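PDB 6S1Y: angiotensin-converting enzyme from Anopheles gambiae, which probably acts as a zinc-dependent peptidyl dipeptidase, cleaving short peptides near their C-terminal end, as other members of the angiotensin-converting enzyme family do. Local coordinates for residues S299-T303 against G539-K543; V339-Q343 against E358-I362; F383-D389 against S500-Q504; A511-E517 against N529-S535. All coordinates share one frame. Where two conformers were deposited one is given. Residue numbers count along the deposited sequence, not the author numbering.

Interaction 1 of 4, residues S299-T303 against G539-K543. With NAG (2-acetamido-2-deoxy-beta-D-glucopyranose), chain C.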
# COMPACT_ATOMS: atom_id res chain seq x y z
N SER A 299 8.17 9.56 -20.86
CA SER A 299 9.13 8.74 -21.58
C SER A 299 8.53 7.42 -22.05
O SER A 299 9.10 6.77 -22.94
CB SER A 299 10.35 8.45 -20.71
OG SER A 299 10.13 7.27 -19.92
N LEU A 300 7.43 6.97 -21.44
CA LEU A 300 6.79 5.73 -21.84
C LEU A 300 5.61 5.95 -22.79
O LEU A 300 4.79 5.05 -22.97
CB LEU A 300 6.30 4.95 -20.61
CG LEU A 300 7.33 4.52 -19.56
CD1 LEU A 300 6.66 3.97 -18.31
CD2 LEU A 300 8.29 3.49 -20.13
N ASN A 301 5.52 7.15 -23.39
CA ASN A 301 4.37 7.50 -24.24
C ASN A 301 3.06 7.36 -23.48
O ASN A 301 2.06 6.89 -24.02
CB ASN A 301 4.33 6.66 -25.51
CG ASN A 301 3.46 7.29 -26.60
OD1 ASN A 301 3.52 8.49 -26.82
ND2 ASN A 301 2.65 6.47 -27.27
N MET A 302 3.07 7.78 -22.22
CA MET A 302 1.89 7.75 -21.36
C MET A 302 1.54 9.19 -21.02
O MET A 302 2.30 10.11 -21.27
CB MET A 302 2.16 6.90 -20.10
CG MET A 302 2.42 5.41 -20.43
SD MET A 302 2.68 4.26 -19.02
CE MET A 302 1.00 4.11 -18.42
N THR A 303 0.36 9.38 -20.41
CA THR A 303 -0.22 10.71 -20.32
C THR A 303 0.56 11.61 -19.39
O THR A 303 0.85 11.24 -18.25
CB THR A 303 -1.67 10.62 -19.85
OG1 THR A 303 -2.42 9.82 -20.76
CG2 THR A 303 -2.28 12.02 -19.74
N GLY A 539 5.63 1.02 -22.58
CA GLY A 539 4.53 1.91 -22.25
C GLY A 539 3.27 1.58 -23.01
O GLY A 539 2.16 1.65 -22.46
N ASN A 540 3.40 1.21 -24.28
CA ASN A 540 2.22 0.98 -25.09
C ASN A 540 1.43 -0.22 -24.58
O ASN A 540 0.20 -0.16 -24.48
CB ASN A 540 2.61 0.78 -26.57
CG ASN A 540 3.13 2.06 -27.21
OD1 ASN A 540 2.80 3.17 -26.79
ND2 ASN A 540 3.96 1.91 -28.25
N GLN A 541 2.12 -1.32 -24.24
CA GLN A 541 1.40 -2.47 -23.71
C GLN A 541 0.84 -2.17 -22.32
O GLN A 541 -0.25 -2.64 -21.97
CB GLN A 541 2.31 -3.69 -23.66
CG GLN A 541 2.57 -4.32 -25.02
CD GLN A 541 1.31 -4.87 -25.66
OE1 GLN A 541 0.68 -5.78 -25.12
NE2 GLN A 541 0.94 -4.31 -26.81
N LEU A 542 1.54 -1.36 -21.53
CA LEU A 542 1.03 -0.99 -20.22
C LEU A 542 -0.22 -0.12 -20.34
O LEU A 542 -1.24 -0.41 -19.71
CB LEU A 542 2.14 -0.30 -19.42
CG LEU A 542 1.83 0.14 -18.00
CD1 LEU A 542 1.35 -1.02 -17.14
CD2 LEU A 542 3.06 0.79 -17.37
N LYS A 543 -0.15 0.95 -21.15
CA LYS A 543 -1.32 1.78 -21.46
C LYS A 543 -2.55 0.93 -21.75
O LYS A 543 -3.64 1.19 -21.23
CB LYS A 543 -1.07 2.66 -22.70
CG LYS A 543 -0.21 3.86 -22.51
CD LYS A 543 0.11 4.48 -23.88
CE LYS A 543 -1.09 5.17 -24.51
NZ LYS A 543 -0.78 5.61 -25.90
C1 NAG C . 1.78 6.90 -28.34
C2 NAG C . 2.22 6.16 -29.61
C3 NAG C . 1.29 6.50 -30.78
C4 NAG C . -0.17 6.28 -30.41
C5 NAG C . -0.49 7.03 -29.12
C6 NAG C . -1.88 6.75 -28.59
C7 NAG C . 4.59 5.58 -29.92
C8 NAG C . 5.95 6.09 -30.26
N2 NAG C . 3.60 6.48 -29.94
O3 NAG C . 1.64 5.66 -31.88
O4 NAG C . -1.01 6.74 -31.48
O5 NAG C . 0.41 6.62 -28.08
O6 NAG C . -2.12 7.44 -27.38
O7 NAG C . 4.39 4.40 -29.64
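An N-linked sugar bridges this contact: Asn301 ND2 is bonded to C1 of the NAG at 1.4 Å, and the helix 539-543 holds the same sugar through Asn540 ND2 to NAG O7 (2.9 Å) and Lys543 NZ to NAG O6 (2.7 Å). A weak hydrogen bond from Asn301 ND2 to Asn540 OD1 (3.3 Å) joins the two asparagines directly. Asn301, at positive phi, is the C-prime residue of a Schellman motif, a place where asparagine is well tolerated. Gly539 lets the backbones close up, its CA lying 3.2 Å from Leu300 O in a CA-H...O contact; a CB would clash with that oxygen. Away from the sugar the flexible Met302 lies along the helix, with SD 3.9 Å from Leu542 CD2 and CG 3.7 Å from Lys543 CG, so the lysine's aliphatic part packs while its amine reaches the glycan. The turn thus ends helix 286-299 against helix 536-547, while Met302 and Thr303 also touch helix 349-368 and Leu542 meets Leu561 of helix 554-562.

Interaction 2 of 4, residues V339-Q343 against E358-I362. With ZN (zinc ion), chain G; KSN ((2~{S})-2-[[(4~{S})-4-azanyl-5-oxidanyl-5-oxidanylidene-pentanoyl]amino]pentanedioic acid), chain H.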
# COMPACT_ATOMS: atom_id res chain seq x y z
N VAL A 339 -7.37 15.30 -11.20
CA VAL A 339 -6.68 14.24 -10.47
C VAL A 339 -5.66 14.90 -9.57
O VAL A 339 -5.01 15.88 -9.97
CB VAL A 339 -6.01 13.23 -11.44
CG1 VAL A 339 -7.08 12.45 -12.22
CG2 VAL A 339 -5.06 13.93 -12.39
N ARG A 340 -5.53 14.40 -8.34
CA ARG A 340 -4.73 15.11 -7.36
C ARG A 340 -4.03 14.16 -6.40
O ARG A 340 -4.55 13.10 -6.04
CB ARG A 340 -5.58 16.09 -6.53
CG ARG A 340 -6.58 16.89 -7.33
CD ARG A 340 -7.34 17.87 -6.46
NE ARG A 340 -8.62 18.22 -7.06
CZ ARG A 340 -9.54 18.98 -6.49
NH1 ARG A 340 -9.31 19.50 -5.29
NH2 ARG A 340 -10.69 19.22 -7.11
N ILE A 341 -2.86 14.60 -5.95
CA ILE A 341 -2.11 13.92 -4.91
C ILE A 341 -2.05 14.83 -3.70
O ILE A 341 -1.85 16.04 -3.83
CB ILE A 341 -0.69 13.54 -5.40
CG1 ILE A 341 -0.79 12.34 -6.35
CG2 ILE A 341 0.24 13.27 -4.22
CD1 ILE A 341 0.52 11.95 -7.05
N LYS A 342 -2.21 14.23 -2.53
CA LYS A 342 -1.99 14.91 -1.26
C LYS A 342 -0.88 14.14 -0.56
O LYS A 342 -1.08 12.99 -0.14
CB LYS A 342 -3.28 14.95 -0.43
CG LYS A 342 -3.12 15.59 0.93
CD LYS A 342 -4.49 15.99 1.52
CE LYS A 342 -5.47 14.81 1.58
NZ LYS A 342 -5.14 13.85 2.66
N GLN A 343 0.29 14.75 -0.46
CA GLN A 343 1.46 14.09 0.09
C GLN A 343 2.28 15.11 0.86
O GLN A 343 2.58 16.19 0.34
CB GLN A 343 2.31 13.45 -1.01
CG GLN A 343 3.48 12.62 -0.47
CD GLN A 343 4.17 11.80 -1.55
OE1 GLN A 343 3.61 11.51 -2.60
NE2 GLN A 343 5.42 11.41 -1.27
N GLU A 358 2.34 6.93 -5.91
CA GLU A 358 1.15 7.76 -6.04
C GLU A 358 0.91 8.20 -7.49
O GLU A 358 -0.23 8.18 -7.97
CB GLU A 358 1.28 8.98 -5.12
CG GLU A 358 1.43 8.65 -3.64
CD GLU A 358 0.28 7.82 -3.08
OE1 GLU A 358 -0.83 7.89 -3.64
OE2 GLU A 358 0.49 7.09 -2.08
N LEU A 359 1.97 8.56 -8.22
CA LEU A 359 1.79 8.97 -9.61
C LEU A 359 1.32 7.81 -10.46
O LEU A 359 0.74 8.05 -11.52
CB LEU A 359 3.09 9.53 -10.21
CG LEU A 359 3.50 10.94 -9.80
CD1 LEU A 359 4.92 11.28 -10.26
CD2 LEU A 359 2.51 11.98 -10.34
N GLY A 360 1.58 6.58 -10.02
CA GLY A 360 1.03 5.43 -10.72
C GLY A 360 -0.47 5.35 -10.58
O GLY A 360 -1.17 4.97 -11.53
N HIS A 361 -0.99 5.67 -9.39
CA HIS A 361 -2.43 5.81 -9.20
C HIS A 361 -2.99 6.87 -10.16
O HIS A 361 -3.97 6.64 -10.87
CB HIS A 361 -2.76 6.19 -7.74
CG HIS A 361 -2.64 5.08 -6.74
ND1 HIS A 361 -3.24 3.85 -6.90
CD2 HIS A 361 -2.05 5.05 -5.51
CE1 HIS A 361 -3.00 3.10 -5.84
NE2 HIS A 361 -2.27 3.80 -4.98
N ILE A 362 -2.36 8.06 -10.17
CA ILE A 362 -2.83 9.14 -11.04
C ILE A 362 -2.86 8.68 -12.49
O ILE A 362 -3.87 8.83 -13.19
CB ILE A 362 -1.94 10.39 -10.88
CG1 ILE A 362 -2.04 10.96 -9.47
CG2 ILE A 362 -2.35 11.45 -11.91
CD1 ILE A 362 -3.40 11.47 -9.09
ZN ZN G . -1.46 3.03 -3.32
C10 KSN H . -5.98 5.67 0.58
C13 KSN H . -1.90 4.38 -1.24
C17 KSN H . 1.94 1.86 3.42
C02 KSN H . 2.17 1.77 1.91
C03 KSN H . 1.10 2.44 1.03
C04 KSN H . 0.23 3.50 1.68
C05 KSN H . 0.31 4.91 1.04
C07 KSN H . -2.14 4.88 0.21
C08 KSN H . -3.39 5.74 0.36
C09 KSN H . -4.69 4.95 0.15
N01 KSN H . 2.27 0.37 1.49
N06 KSN H . -0.85 5.55 0.40
O11 KSN H . -5.91 6.64 1.39
O12 KSN H . -7.13 5.29 0.15
O14 KSN H . -1.28 5.14 -2.03
O15 KSN H . -2.27 3.25 -1.62
O16 KSN H . 1.33 5.52 1.12
O18 KSN H . 2.37 2.88 4.02
O19 KSN H . 1.36 0.98 4.10
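Strand 339-342 runs nearly antiparallel (164°) to helix 358-362, with the axes 8.8 Å apart. Val339 faces Ile362 and Ile341 faces Glu358, with CA-CA distances of 6.4 and 7.1 Å. Strand alternation turns Val339 and Ile341 toward the helix and Arg340 away, where it forms a salt bridge with Asp338. The branched side chains fill the gap: Val339 CG2 meets Ile362 CG2 at 3.7 Å, and Ile341 CG1 lies 3.6 Å from Ile362 CG1. Ile341 CD1 also reaches Leu359 CD2 at 3.8 Å and Glu358 CB at 3.6 Å. The helix carries the HExxH motif of zinc peptidases, and the strand belongs to a two-stranded antiparallel sheet with 329-332. The apolar face of the helix thus packs on the strand while His361 binds zinc through NE2 at 2.0 Å, alongside His357 and Glu385. Glu358, probably the general base as in related enzymes, packs its aliphatic part against the strand and places OE2 2.6 Å from KSN O14; the ligand's carboxyl group binds the zinc through O15 at 1.9 Å and O14 at 2.5 Å. Gln343 also directs its CA-CB bond toward the helix; its OE1 lies 3.7 Å from Glu358 CG, and its NE2 is hydrogen-bonded to Glu351.

Interaction 3 of 4, residues F383-D389 against S500-Q504. With ZN (zinc ion), chain G; KSN ((2~{S})-2-[[(4~{S})-4-azanyl-5-oxidanyl-5-oxidanylidene-pentanoyl]amino]pentanedioic acid), chain H.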
# COMPACT_ATOMS: atom_id res chain seq x y z
N PHE A 383 -3.93 -4.30 -8.89
CA PHE A 383 -3.44 -3.61 -10.07
C PHE A 383 -3.17 -2.14 -9.77
O PHE A 383 -2.16 -1.58 -10.20
CB PHE A 383 -4.44 -3.71 -11.22
CG PHE A 383 -4.39 -5.00 -11.97
CD1 PHE A 383 -4.57 -6.20 -11.31
CD2 PHE A 383 -4.21 -5.01 -13.34
CE1 PHE A 383 -4.55 -7.39 -12.00
CE2 PHE A 383 -4.20 -6.18 -14.04
CZ PHE A 383 -4.36 -7.38 -13.37
N HIS A 384 -4.07 -1.48 -9.04
CA HIS A 384 -3.88 -0.05 -8.76
C HIS A 384 -2.62 0.21 -7.96
O HIS A 384 -1.89 1.17 -8.23
CB HIS A 384 -5.08 0.49 -8.01
CG HIS A 384 -5.73 1.64 -8.70
ND1 HIS A 384 -5.11 2.86 -8.84
CD2 HIS A 384 -6.93 1.75 -9.30
CE1 HIS A 384 -5.91 3.68 -9.49
NE2 HIS A 384 -7.02 3.04 -9.78
N GLU A 385 -2.35 -0.64 -6.95
CA GLU A 385 -1.16 -0.46 -6.13
C GLU A 385 0.12 -0.84 -6.87
O GLU A 385 1.19 -0.35 -6.52
CB GLU A 385 -1.31 -1.29 -4.85
CG GLU A 385 -2.60 -1.00 -4.09
CD GLU A 385 -2.71 0.46 -3.72
OE1 GLU A 385 -1.66 1.13 -3.62
OE2 GLU A 385 -3.85 0.93 -3.55
N ALA A 386 0.02 -1.67 -7.90
CA ALA A 386 1.21 -2.15 -8.59
C ALA A 386 1.82 -1.14 -9.55
O ALA A 386 3.03 -1.18 -9.81
CB ALA A 386 0.88 -3.43 -9.36
N VAL A 387 1.02 -0.21 -10.09
CA VAL A 387 1.45 0.54 -11.27
C VAL A 387 2.71 1.36 -10.97
O VAL A 387 3.71 1.26 -11.68
CB VAL A 387 0.33 1.46 -11.78
CG1 VAL A 387 0.88 2.35 -12.89
CG2 VAL A 387 -0.86 0.64 -12.26
N GLY A 388 2.64 2.24 -9.96
CA GLY A 388 3.79 3.06 -9.65
C GLY A 388 4.98 2.25 -9.16
O GLY A 388 6.13 2.62 -9.40
N ASP A 389 4.71 1.15 -8.45
CA ASP A 389 5.81 0.32 -7.95
C ASP A 389 6.60 -0.30 -9.09
O ASP A 389 7.82 -0.48 -8.97
CB ASP A 389 5.27 -0.74 -6.99
CG ASP A 389 4.89 -0.16 -5.62
OD1 ASP A 389 5.04 1.07 -5.39
OD2 ASP A 389 4.43 -0.97 -4.77
N SER A 500 -0.28 -6.55 -5.04
CA SER A 500 0.64 -5.69 -5.77
C SER A 500 2.08 -6.18 -5.70
O SER A 500 2.81 -6.17 -6.69
CB SER A 500 0.58 -4.27 -5.22
OG SER A 500 1.63 -3.51 -5.76
N TYR A 501 2.54 -6.53 -4.50
CA TYR A 501 3.95 -6.89 -4.34
C TYR A 501 4.29 -8.20 -5.04
O TYR A 501 5.44 -8.40 -5.43
CB TYR A 501 4.32 -6.92 -2.86
CG TYR A 501 4.84 -5.57 -2.39
CD1 TYR A 501 4.03 -4.45 -2.41
CD2 TYR A 501 6.15 -5.42 -1.96
CE1 TYR A 501 4.49 -3.20 -2.01
CE2 TYR A 501 6.64 -4.16 -1.55
CZ TYR A 501 5.80 -3.07 -1.59
OH TYR A 501 6.25 -1.84 -1.20
N VAL A 502 3.31 -9.07 -5.28
CA VAL A 502 3.52 -10.22 -6.14
C VAL A 502 3.45 -9.83 -7.62
O VAL A 502 4.41 -10.04 -8.38
CB VAL A 502 2.49 -11.32 -5.83
CG1 VAL A 502 2.71 -12.51 -6.78
CG2 VAL A 502 2.55 -11.75 -4.38
N ILE A 503 2.32 -9.28 -8.06
CA ILE A 503 2.12 -9.12 -9.51
C ILE A 503 3.02 -8.04 -10.08
O ILE A 503 3.34 -8.07 -11.27
CB ILE A 503 0.65 -8.81 -9.88
CG1 ILE A 503 0.24 -7.41 -9.42
CG2 ILE A 503 -0.26 -9.86 -9.31
CD1 ILE A 503 -1.21 -7.12 -9.67
N GLN A 504 3.42 -7.06 -9.27
CA GLN A 504 4.28 -6.03 -9.84
C GLN A 504 5.55 -6.63 -10.43
O GLN A 504 6.14 -6.04 -11.35
CB GLN A 504 4.62 -4.95 -8.81
CG GLN A 504 5.62 -5.34 -7.73
CD GLN A 504 5.82 -4.21 -6.70
OE1 GLN A 504 6.91 -3.69 -6.54
NE2 GLN A 504 4.74 -3.84 -6.02
ZN ZN G . -1.46 3.03 -3.32
C10 KSN H . -5.98 5.67 0.58
C13 KSN H . -1.90 4.38 -1.24
C17 KSN H . 1.94 1.86 3.42
C02 KSN H . 2.17 1.77 1.91
C03 KSN H . 1.10 2.44 1.03
C04 KSN H . 0.23 3.50 1.68
C05 KSN H . 0.31 4.91 1.04
C07 KSN H . -2.14 4.88 0.21
C08 KSN H . -3.39 5.74 0.36
C09 KSN H . -4.69 4.95 0.15
N01 KSN H . 2.27 0.37 1.49
N06 KSN H . -0.85 5.55 0.40
O11 KSN H . -5.91 6.64 1.39
O12 KSN H . -7.13 5.29 0.15
O14 KSN H . -1.28 5.14 -2.03
O15 KSN H . -2.27 3.25 -1.62
O16 KSN H . 1.33 5.52 1.12
O18 KSN H . 2.37 2.88 4.02
O19 KSN H . 1.36 0.98 4.10
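This is a buried helix-helix packing in the interior of the protein, where helix 381-395, which supplies the zinc ligand Glu385, crosses helix 495-514. The short segments cross at -56° with their axes 8.4 Å apart. Small residues permit the approach: Ala386 and Ser500 have their CA atoms 4.6 Å apart, and Ser500 OG lies 3.2 Å from Ala386 CA. The apolar contacts are Ala386 CB with Ile503 CG1 at 4.0 Å and Phe383 CD1 with Ile503 CD1 at 3.9 Å; the large Phe383 ring also reaches helix 554-562. The polar link is Gln504 NE2 to Asp389 OD2, a hydrogen bond of 3.1 Å. The long glutamine spans the gap, and its amide also makes weak bonds to Ser500 O and OG. Glu385 directs its CA-CB bond toward Ser500, with the two CB atoms 3.5 Å apart, but its carboxylate leads away to the metal, OE1 to zinc 1.9 Å. Asp389 OD1 accepts a hydrogen bond from His357 ND1, leaving that ring's NE2 for the zinc. By holding the other oxygen of Asp389, Gln504 connects helix 495-514 to the second shell of the metal site, so this packing extends to a histidine ligand.

Interaction 4 of 4, residues A511-E517 against N529-S535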
# COMPACT_ATOMS: atom_id res chain seq x y z
N ALA A 511 7.48 -5.94 -18.85
CA ALA A 511 7.88 -4.67 -19.43
C ALA A 511 9.36 -4.66 -19.79
O ALA A 511 9.75 -4.05 -20.80
CB ALA A 511 7.56 -3.52 -18.46
N CYS A 512 10.20 -5.29 -18.97
CA CYS A 512 11.62 -5.39 -19.30
C CYS A 512 11.81 -6.23 -20.56
O CYS A 512 12.62 -5.89 -21.42
CB CYS A 512 12.39 -5.99 -18.12
SG CYS A 512 12.27 -4.99 -16.60
N ALA A 513 11.07 -7.33 -20.69
CA ALA A 513 11.13 -8.12 -21.91
C ALA A 513 10.84 -7.25 -23.14
O ALA A 513 11.64 -7.21 -24.09
CB ALA A 513 10.12 -9.26 -21.82
N LEU A 514 9.71 -6.53 -23.12
CA LEU A 514 9.35 -5.63 -24.21
C LEU A 514 10.40 -4.56 -24.47
O LEU A 514 10.56 -4.12 -25.61
CB LEU A 514 8.01 -4.96 -23.90
CG LEU A 514 6.80 -5.89 -23.88
CD1 LEU A 514 5.61 -5.16 -23.25
CD2 LEU A 514 6.43 -6.38 -25.27
N ALA A 515 11.10 -4.09 -23.43
CA ALA A 515 12.14 -3.09 -23.63
C ALA A 515 13.48 -3.69 -24.04
O ALA A 515 14.46 -2.94 -24.15
CB ALA A 515 12.33 -2.26 -22.36
N GLY A 516 13.55 -5.00 -24.27
CA GLY A 516 14.84 -5.62 -24.55
C GLY A 516 15.81 -5.55 -23.39
O GLY A 516 17.03 -5.53 -23.60
N GLU A 517 15.30 -5.52 -22.16
CA GLU A 517 16.11 -5.40 -20.96
C GLU A 517 16.21 -6.68 -20.17
O GLU A 517 17.00 -6.74 -19.22
CB GLU A 517 15.55 -4.29 -20.05
CG GLU A 517 15.82 -2.89 -20.55
CD GLU A 517 17.25 -2.53 -20.41
OE1 GLU A 517 17.63 -2.03 -19.33
OE2 GLU A 517 18.01 -2.78 -21.38
N ASN A 529 18.63 -5.51 -12.95
CA ASN A 529 19.31 -4.36 -13.55
C ASN A 529 18.53 -3.78 -14.73
O ASN A 529 19.10 -2.98 -15.49
CB ASN A 529 20.73 -4.74 -13.98
CG ASN A 529 20.78 -5.82 -15.06
OD1 ASN A 529 19.76 -6.17 -15.65
ND2 ASN A 529 21.98 -6.34 -15.33
N CYS A 530 17.26 -4.13 -14.90
CA CYS A 530 16.45 -3.63 -16.01
C CYS A 530 15.92 -2.23 -15.73
O CYS A 530 15.37 -1.97 -14.66
CB CYS A 530 15.27 -4.56 -16.27
SG CYS A 530 13.76 -3.61 -16.79
N ASP A 531 16.04 -1.34 -16.72
CA ASP A 531 15.45 -0.01 -16.68
C ASP A 531 14.56 0.17 -17.91
O ASP A 531 15.05 0.13 -19.04
CB ASP A 531 16.53 1.07 -16.64
CG ASP A 531 15.97 2.46 -16.46
OD1 ASP A 531 14.76 2.56 -16.19
OD2 ASP A 531 16.72 3.46 -16.57
N ILE A 532 13.25 0.36 -17.70
CA ILE A 532 12.34 0.53 -18.82
C ILE A 532 12.14 2.00 -19.17
O ILE A 532 11.23 2.35 -19.93
CB ILE A 532 10.97 -0.12 -18.56
CG1 ILE A 532 10.19 0.64 -17.48
CG2 ILE A 532 11.14 -1.57 -18.19
CD1 ILE A 532 8.77 0.14 -17.33
N TYR A 533 12.96 2.87 -18.59
CA TYR A 533 12.94 4.29 -18.95
C TYR A 533 13.13 4.47 -20.46
O TYR A 533 14.10 3.96 -21.04
CB TYR A 533 14.04 5.02 -18.17
CG TYR A 533 14.10 6.52 -18.34
CD1 TYR A 533 13.02 7.33 -18.01
CD2 TYR A 533 15.27 7.14 -18.80
CE1 TYR A 533 13.09 8.73 -18.16
CE2 TYR A 533 15.35 8.53 -18.95
CZ TYR A 533 14.26 9.32 -18.63
OH TYR A 533 14.36 10.69 -18.77
N GLN A 534 12.20 5.20 -21.09
CA GLN A 534 12.21 5.56 -22.51
C GLN A 534 11.85 4.39 -23.41
O GLN A 534 12.20 4.40 -24.58
CB GLN A 534 13.56 6.13 -22.97
CG GLN A 534 13.97 7.36 -22.18
CD GLN A 534 15.36 7.86 -22.52
OE1 GLN A 534 16.32 7.08 -22.62
NE2 GLN A 534 15.48 9.17 -22.67
N SER A 535 11.15 3.39 -22.90
CA SER A 535 10.73 2.26 -23.73
C SER A 535 9.25 2.42 -24.05
O SER A 535 8.38 1.89 -23.36
CB SER A 535 10.98 0.92 -23.04
OG SER A 535 10.34 -0.11 -23.79
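Glu517, Cys530 and Ile532 bury the most surface here: the first makes the polar link, the second the covalent one and the third the apolar one. Glu517 curls back so that its OE1 accepts a hydrogen bond from Asp531 N at 3.1 Å, almost straight at 176°; the same oxygen forms a salt bridge with Lys399, so one carboxylate satisfies both a loop amide and a cation. Its CB also lies 3.8 Å from Cys530 SG. Cys530 is covalently linked to Cys512, SG to SG 2.0 Å with a chi3 of -81°, a disulfide that ties the last turn of helix 495-514 to the loop leading into helix 536-547. Helix 495-514 ends in a Schellman motif in which Gly516 takes up positive phi, readily reached without a side chain, and Glu517 N returns to Cys512 O at 2.8 Å. Ile532 lays its branched side chain over the same turn: CG2 is 3.9 Å from Cys512 SG, and CD1 is 4.0 Å from Ala511 CB, where a small alanine leaves room. Asp531 shapes the loop through an Asx turn, OD1 accepting from Tyr533 N at 3.0 Å, while its OD2 pairs with His400 and Lys403. A type II turn then runs from Ile532 to Ser535, whose OG lies 3.3 Å from Ala515 CB and caps the next helix at Ala538 N.

Overall arrangement
Interactions 2, 3 and 4 follow one another along the chain, all nested inside the loop closed by interaction 1. Interactions 2 and 3, with centres 15 Å apart, touch and share the zinc and KSN: helices 349-368 and 381-395, consecutive in the chain, meet there, His361 ND1 lying 2.9 Å from His384 ND1. Helix 495-514 runs from interaction 3 out to interaction 4, about 17 Å away between centres, and the next helix, 536-547, enters interaction 1. Interactions 1 and 4, about 12 Å apart between centres, touch through Ser299 and Leu300 against residues 532-535. Helix 495-514 thus joins the disulfide-braced outer region to the packing beside the metal site, and the glycosylated contact adjoins that outer region.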